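Acetyltransferase (Agrobacterium tumefaciens str. C58, PDB 2G3A) catalyses transfer of an acetyl group from acetyl-CoA to acceptor substrates, preferring glucosamine 6-phosphate or dopamine, and releases CoA. Local coordinates at the interface of chains A and B. Residues are numbered along the deposited sequence; one frame, centred on the assembly and turned at random. Chains: chain A/B, acetyltransferase.

Contact 1: the interface of chains A and B. Residues chain A 54-56, 87, 92, 95-96, 99; chain B 17-19.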
# COMPACT_ATOMS: atom_id res chain seq x y z
N ILE A 54 3.92 -1.77 -16.68
CA ILE A 54 4.58 -2.45 -17.77
C ILE A 54 3.87 -3.78 -17.90
O ILE A 54 3.84 -4.58 -16.95
CB ILE A 54 6.07 -2.67 -17.51
CG1 ILE A 54 6.79 -1.33 -17.37
CG2 ILE A 54 6.70 -3.50 -18.64
CD1 ILE A 54 7.94 -1.36 -16.42
N THR A 55 3.27 -4.00 -19.06
CA THR A 55 2.62 -5.27 -19.33
C THR A 55 3.51 -6.12 -20.22
O THR A 55 4.15 -5.62 -21.15
CB THR A 55 1.23 -5.11 -19.96
OG1 THR A 55 1.28 -4.13 -21.00
CG2 THR A 55 0.21 -4.67 -18.91
N ILE A 56 3.57 -7.40 -19.89
CA ILE A 56 4.20 -8.40 -20.72
C ILE A 56 3.07 -9.03 -21.53
O ILE A 56 2.15 -9.61 -20.95
CB ILE A 56 4.89 -9.48 -19.86
CG1 ILE A 56 5.97 -8.83 -18.97
CG2 ILE A 56 5.45 -10.58 -20.77
CD1 ILE A 56 6.67 -9.80 -18.01
N MSE A 87 8.75 -17.86 -17.89
CA MSE A 87 9.78 -16.85 -18.06
C MSE A 87 10.63 -16.62 -16.81
O MSE A 87 11.34 -15.62 -16.72
CB MSE A 87 9.16 -15.52 -18.48
CG MSE A 87 8.31 -15.57 -19.73
SE MSE A 87 7.57 -13.79 -20.01
CE MSE A 87 9.13 -12.92 -20.90
N ILE A 92 13.83 -11.48 -15.89
CA ILE A 92 12.64 -10.74 -16.28
C ILE A 92 12.15 -9.77 -15.19
O ILE A 92 11.77 -8.65 -15.50
CB ILE A 92 11.47 -11.67 -16.73
CG1 ILE A 92 11.88 -12.50 -17.95
CG2 ILE A 92 10.19 -10.83 -17.01
CD1 ILE A 92 12.47 -11.71 -19.11
N LYS A 95 14.40 -6.93 -15.29
CA LYS A 95 14.13 -6.16 -16.50
C LYS A 95 12.96 -5.21 -16.28
O LYS A 95 13.00 -4.06 -16.72
CB LYS A 95 13.86 -7.08 -17.69
CG LYS A 95 13.49 -6.33 -18.98
CD LYS A 95 13.52 -7.25 -20.19
CE LYS A 95 13.29 -6.47 -21.49
NZ LYS A 95 13.40 -7.38 -22.66
N LEU A 96 11.91 -5.71 -15.63
CA LEU A 96 10.75 -4.89 -15.29
C LEU A 96 11.14 -3.77 -14.34
O LEU A 96 10.75 -2.63 -14.54
CB LEU A 96 9.63 -5.75 -14.67
CG LEU A 96 8.96 -6.78 -15.59
CD1 LEU A 96 8.19 -7.78 -14.77
CD2 LEU A 96 8.06 -6.11 -16.63
N MSE A 99 13.12 -1.17 -16.34
CA MSE A 99 12.24 -0.34 -17.18
C MSE A 99 11.47 0.70 -16.36
O MSE A 99 11.33 1.86 -16.78
CB MSE A 99 11.26 -1.21 -17.95
CG MSE A 99 11.93 -2.10 -18.99
SE MSE A 99 10.60 -3.14 -19.94
CE MSE A 99 9.47 -1.70 -20.68
N ASN B 17 6.31 -9.08 -25.78
CA ASN B 17 6.36 -7.61 -25.80
C ASN B 17 6.22 -6.97 -24.42
O ASN B 17 5.29 -7.28 -23.69
CB ASN B 17 5.27 -7.04 -26.71
CG ASN B 17 5.44 -7.46 -28.14
OD1 ASN B 17 4.55 -8.08 -28.73
ND2 ASN B 17 6.60 -7.15 -28.71
N PHE B 18 7.14 -6.07 -24.10
CA PHE B 18 7.11 -5.31 -22.85
C PHE B 18 6.63 -3.90 -23.14
O PHE B 18 7.31 -3.12 -23.82
CB PHE B 18 8.50 -5.28 -22.21
CG PHE B 18 8.97 -6.61 -21.68
CD1 PHE B 18 9.02 -6.85 -20.31
CD2 PHE B 18 9.41 -7.61 -22.55
CE1 PHE B 18 9.47 -8.06 -19.81
CE2 PHE B 18 9.86 -8.83 -22.07
CZ PHE B 18 9.90 -9.07 -20.69
N VAL B 19 5.44 -3.57 -22.62
CA VAL B 19 4.76 -2.32 -22.98
C VAL B 19 4.66 -1.41 -21.76
O VAL B 19 4.05 -1.78 -20.77
CB VAL B 19 3.33 -2.59 -23.50
CG1 VAL B 19 2.64 -1.27 -23.91
CG2 VAL B 19 3.35 -3.57 -24.66
O HOH W 1 1.24 -1.45 -20.17
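B:Phe18 turns CG away from its own carbonyl carbon (chi1 -69°) and sets its ring at chi2 -107°, which sends the phenyl group between A:Ile56 on strand 50-57 and A:Lys95 on helix 92-106. The aliphatic stem of A:Lys95, with CG anti to the backbone N (chi1 177°) and extended beyond it, passes over one ring face, where CE stands 4.1 Å above the plane of B:Phe18. A:Ile56 lies alongside the ring and points the same way, its CG1 3.7 Å from B:Phe18 CE1. A:Ile92 CG2 and A:Leu96 CD2 meet the rim in the ring plane, the latter 3.9 Å from B:Phe18 CD1. The methyl CE of selenomethionine A:Met87 reaches the far tip, 3.9 Å from B:Phe18 CZ, while selenomethionine A:Met99 crosses the root at about a right angle, SE 3.8 Å from B:Phe18 CB. Beside this apolar pocket the backbones of A:Thr55 and B:Val19 form an antiparallel bridge: A:Thr55 N donates to B:Val19 O at 2.9 Å and A:Thr55 O accepts from B:Val19 N at 2.8 Å. Water 1 links A:Thr55 OG1, its hydroxyl, to the same carbonyl oxygen of B:Val19. Strand 17-21 of chain B thus extends the chain A sheet along strand 50-57, with B:Phe18 plugged between that sheet and helix 92-106, as an exchange of N-terminal strands would produce.

Contact 2: the interface of chains A and B. Residues chain A 117-119, 141, 143; chain B 44, 73.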
# COMPACT_ATOMS: atom_id res chain seq x y z
N MSE A 117 6.62 -10.10 0.92
CA MSE A 117 6.67 -11.19 1.91
C MSE A 117 7.35 -12.44 1.36
O MSE A 117 7.42 -13.47 2.03
CB MSE A 117 5.26 -11.54 2.36
CG MSE A 117 4.50 -12.35 1.31
SE MSE A 117 2.67 -12.74 1.88
CE MSE A 117 2.99 -14.38 2.89
N ASN A 118 7.86 -12.36 0.13
CA ASN A 118 8.44 -13.51 -0.58
C ASN A 118 9.97 -13.44 -0.52
O ASN A 118 10.55 -12.51 -1.07
CB ASN A 118 7.93 -13.46 -2.02
CG ASN A 118 8.40 -14.63 -2.86
OD1 ASN A 118 9.45 -15.19 -2.63
ND2 ASN A 118 7.60 -14.98 -3.85
N PRO A 119 10.62 -14.43 0.14
CA PRO A 119 12.07 -14.42 0.31
C PRO A 119 12.82 -14.42 -1.04
O PRO A 119 13.91 -13.87 -1.12
CB PRO A 119 12.35 -15.71 1.08
CG PRO A 119 11.07 -16.05 1.71
CD PRO A 119 10.02 -15.62 0.77
N SER A 141 1.14 -16.88 8.63
CA SER A 141 1.67 -17.96 7.83
C SER A 141 3.19 -18.15 7.98
O SER A 141 3.75 -19.07 7.37
CB SER A 141 1.23 -17.80 6.38
OG SER A 141 1.12 -16.42 6.02
N GLN A 143 5.85 -15.87 7.35
CA GLN A 143 6.71 -14.99 6.58
C GLN A 143 6.78 -13.63 7.27
O GLN A 143 6.12 -13.40 8.28
CB GLN A 143 6.14 -14.80 5.17
CG GLN A 143 5.89 -16.10 4.41
CD GLN A 143 4.61 -16.79 4.84
OE1 GLN A 143 3.73 -16.19 5.49
NE2 GLN A 143 4.52 -18.09 4.52
N PHE B 44 2.03 -19.62 -0.11
CA PHE B 44 2.01 -19.12 1.26
C PHE B 44 0.68 -19.43 1.98
O PHE B 44 0.49 -19.03 3.14
CB PHE B 44 2.29 -17.60 1.28
CG PHE B 44 3.59 -17.20 0.61
CD1 PHE B 44 4.82 -17.52 1.17
CD2 PHE B 44 3.57 -16.46 -0.57
CE1 PHE B 44 6.02 -17.14 0.55
CE2 PHE B 44 4.75 -16.06 -1.19
CZ PHE B 44 5.98 -16.41 -0.64
N ARG B 73 -3.48 -12.42 6.83
CA ARG B 73 -2.28 -13.12 7.35
C ARG B 73 -1.93 -12.67 8.78
O ARG B 73 -0.75 -12.53 9.15
CB ARG B 73 -1.10 -12.94 6.38
CG ARG B 73 -1.42 -13.51 5.00
CD ARG B 73 -0.26 -13.42 4.01
NE ARG B 73 -0.63 -13.97 2.71
CZ ARG B 73 -0.73 -15.27 2.44
NH1 ARG B 73 -0.51 -16.17 3.39
NH2 ARG B 73 -1.08 -15.66 1.23
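B:Phe44, the last residue of helix 26-44, and B:Arg73 receive selenomethionine A:Met117 between them, and here the packing is tight. With chi3 bent to -87°, A:Met117 places its methyl CE 3.7 Å from B:Phe44 CB, above the root of the phenyl ring. The same methyl lies over one face of the B:Arg73 guanidinium, 3.5 Å above its plane and offset toward the rim, and the two side chains cross at about a right angle. A:Gln143 fills the ring flank: its chain, bent at chi2 (78°), brings CG to 3.7 Å and the amide nitrogen NE2 to 3.4 Å from B:Phe44 CD1, with the amide turned 77° from the ring plane. By contrast, A:Asn118 and A:Pro119 bury little surface at the far end of the ring, though A:Asn118 CG, at the edge and in plane, still lies 3.7 Å from B:Phe44 CZ; near CE1 of B:Phe44, A:Pro119 CD stays at 4.3 Å. The polar margin is a short relay. B:Arg73 NH1 donates to the hydroxyl OG of A:Ser141 at 3.1 Å, with this partner slightly tilted from the guanidinium plane, and also to the backbone oxygen of B:Phe44, which it approaches from above the carbonyl plane. The helix end and the arginine are thereby tied together within chain B. A:Ser141 OG in turn donates to A:Gln143 OE1 at 2.7 Å, in the carbonyl plane and on a lone pair.

Contact 3: the interface of chains A and B. Residues chain A 22-24, 29; chain B 51, 53.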
# COMPACT_ATOMS: atom_id res chain seq x y z
N ASP A 22 -17.34 -4.97 7.28
CA ASP A 22 -16.33 -5.89 6.74
C ASP A 22 -16.61 -6.25 5.27
O ASP A 22 -16.17 -7.30 4.77
CB ASP A 22 -16.21 -7.15 7.61
CG ASP A 22 -17.36 -8.14 7.41
OD1 ASP A 22 -18.50 -7.70 7.17
OD2 ASP A 22 -17.12 -9.36 7.52
N VAL A 23 -17.35 -5.39 4.58
CA VAL A 23 -17.61 -5.56 3.15
C VAL A 23 -17.08 -4.38 2.35
O VAL A 23 -17.09 -3.23 2.81
CB VAL A 23 -19.13 -5.79 2.84
CG1 VAL A 23 -19.61 -7.08 3.48
CG2 VAL A 23 -19.98 -4.61 3.29
N ALA A 24 -16.59 -4.67 1.14
CA ALA A 24 -16.10 -3.64 0.23
C ALA A 24 -17.25 -2.70 -0.14
O ALA A 24 -18.39 -3.14 -0.32
CB ALA A 24 -15.49 -4.27 -1.01
N GLU A 29 -15.76 4.17 0.61
CA GLU A 29 -14.31 4.32 0.56
C GLU A 29 -13.88 5.60 -0.16
O GLU A 29 -12.91 6.23 0.25
CB GLU A 29 -13.67 3.11 -0.10
CG GLU A 29 -13.55 1.91 0.81
CD GLU A 29 -12.87 0.74 0.14
OE1 GLU A 29 -11.71 0.90 -0.31
OE2 GLU A 29 -13.49 -0.34 0.07
N ASP B 51 -12.06 -7.09 4.47
CA ASP B 51 -12.13 -5.65 4.66
C ASP B 51 -12.49 -5.27 6.09
O ASP B 51 -13.15 -6.04 6.80
CB ASP B 51 -13.16 -5.05 3.70
CG ASP B 51 -12.76 -5.22 2.25
OD1 ASP B 51 -11.60 -4.92 1.90
OD2 ASP B 51 -13.60 -5.68 1.45
N ASN B 53 -13.74 -1.54 7.59
CA ASN B 53 -13.99 -0.11 7.45
C ASN B 53 -14.83 0.41 8.61
O ASN B 53 -15.65 -0.32 9.18
CB ASN B 53 -14.73 0.18 6.14
CG ASN B 53 -14.01 -0.33 4.91
OD1 ASN B 53 -12.77 -0.27 4.83
ND2 ASN B 53 -14.77 -0.80 3.94
O HOH W 2 -14.10 -8.47 3.05
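B:Asp51, at the start of strand 50-57, faces the loop A:Asp22 to A:Ala24 that leads into helix 26-44, and the link between them runs through water. Water 2 binds the backbone oxygen of A:Asp22 at 2.9 Å and B:Asp51 N at 2.8 Å, nearly straight at the hydrogen (162°); the carboxylate oxygen OD2 of B:Asp51 adds a long, weak bond to it at 3.3 Å. CG of B:Asp51, beside its own backbone N and anti to the carbonyl carbon (chi1 -64°), keeps the carboxylate near the same water. Direct polar approaches form no clear hydrogen bond. B:Asp51 OD2 lies 3.2 Å from A:Ala24 N, but the N-H points another way. B:Asn53 ND2, the side-chain amide nitrogen, stays 3.5 Å from A:Val23 O, a loose approach. The van der Waals part is small: A:Ala24 CB rests 3.4 Å from B:Asp51 OD2, and A:Asp22 CB touches the backbone oxygen of B:Asp51. Two acidic groups lie near each other without contact. A:Glu29, one turn into the helix, extends toward B:Asn53 and B:Asp51; if both carboxylates are ionised, their proximity could slightly raise the pKa of either. The side chains of A:Glu29 and B:Asn53 cross at about a right angle, their carboxylate and amide planes 50° apart, with A:Glu29 OE2 5.3 Å from B:Asp51 OD1.

Contact 4: the interface of chains A and B. Residues chain A 32, 35-36, 39; chain B 81-82.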
# COMPACT_ATOMS: atom_id res chain seq x y z
N ILE A 32 -14.27 8.74 2.01
CA ILE A 32 -13.17 8.91 2.98
C ILE A 32 -11.88 9.31 2.25
O ILE A 32 -11.16 10.21 2.71
CB ILE A 32 -12.94 7.60 3.79
CG1 ILE A 32 -14.16 7.30 4.67
CG2 ILE A 32 -11.68 7.71 4.66
CD1 ILE A 32 -14.13 5.91 5.31
N PRO A 35 -11.78 13.50 0.62
CA PRO A 35 -11.38 14.60 1.49
C PRO A 35 -9.96 14.48 2.07
O PRO A 35 -9.33 15.50 2.35
CB PRO A 35 -12.43 14.58 2.60
CG PRO A 35 -12.94 13.20 2.61
CD PRO A 35 -12.92 12.75 1.18
N LEU A 36 -9.46 13.25 2.24
CA LEU A 36 -8.10 13.05 2.72
C LEU A 36 -7.10 13.49 1.65
O LEU A 36 -6.10 14.13 1.95
CB LEU A 36 -7.87 11.59 3.11
CG LEU A 36 -6.45 11.16 3.52
CD1 LEU A 36 -5.94 11.95 4.74
CD2 LEU A 36 -6.42 9.67 3.78
N TYR A 39 -7.26 17.30 1.62
CA TYR A 39 -6.49 17.75 2.78
C TYR A 39 -4.98 17.69 2.53
O TYR A 39 -4.25 18.62 2.90
CB TYR A 39 -6.84 16.90 4.01
CG TYR A 39 -5.99 17.22 5.23
CD1 TYR A 39 -6.39 18.20 6.14
CD2 TYR A 39 -4.78 16.57 5.46
CE1 TYR A 39 -5.62 18.51 7.25
CE2 TYR A 39 -4.00 16.87 6.58
CZ TYR A 39 -4.43 17.84 7.46
OH TYR A 39 -3.66 18.17 8.57
N LEU B 81 -7.31 7.02 6.91
CA LEU B 81 -8.01 7.53 8.08
C LEU B 81 -8.21 9.01 7.89
O LEU B 81 -7.24 9.75 7.70
CB LEU B 81 -7.20 7.28 9.35
CG LEU B 81 -7.89 7.39 10.71
CD1 LEU B 81 -7.10 6.63 11.77
CD2 LEU B 81 -8.12 8.85 11.17
N PHE B 82 -9.48 9.44 7.94
CA PHE B 82 -9.81 10.85 7.82
C PHE B 82 -10.80 11.29 8.90
O PHE B 82 -11.88 10.70 9.08
CB PHE B 82 -10.36 11.17 6.42
CG PHE B 82 -10.74 12.62 6.25
CD1 PHE B 82 -9.76 13.57 5.93
CD2 PHE B 82 -12.05 13.04 6.41
CE1 PHE B 82 -10.09 14.90 5.78
CE2 PHE B 82 -12.40 14.40 6.26
CZ PHE B 82 -11.42 15.32 5.95
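B:Phe82, the last residue of strand 75-82, lays its ring against A:Pro35 and A:Leu36 in helix 26-44. The ring interaction is a CH-pi contact: A:Pro35 CB sits over one face, 3.8 Å from the centroid of the B:Phe82 ring and offset toward its rim. CG of B:Phe82 stands anti to the backbone N (chi1 180°), which carries the phenyl group from the strand end onto the helix. Apolar packing continues along the ring and its CB stem. A:Leu36 touches with its backbone as well as its side chain, CA lying 3.7 Å from B:Phe82 CD1. A:Ile32 slides past the phenylalanine in the opposite direction, its CG2 branch 4.1 Å from B:Phe82 CB, and A:Tyr39 adds a slight contact through CB. Polar groups take part by proximity alone, and no nitrogen or oxygen pairs across. The methyl CD1 of A:Leu36 packs 3.9 Å from the backbone oxygen of B:Leu81. By similarity to relatives, B:Leu81 and B:Phe82 belong to the CoA site of this GNAT fold, so the partner helix probably packs beside the cofactor-binding strand. On the same face as A:Pro35 CB, the backbone oxygen of A:Pro35 lies 3.6 Å from B:Phe82 CE1.

The contacts spread along a two-fold interface of two identical chains. Contacts 3 and 4 are neighbours, about 16 Å between their C-alpha centres, and share helix 26-44 of chain A; contact 2 uses the end of the same helix in chain B. The C-alpha centre of contact 1 lies about 25 Å from that of contact 2 and 35 Å from that of contact 4. Strand 50-57 serves contact 1 from chain A and contact 3 from chain B. Each chain appears to lend its N-terminal strand and following helix to the partner, suggesting an intertwined dimer, although the structure alone does not establish the state in solution.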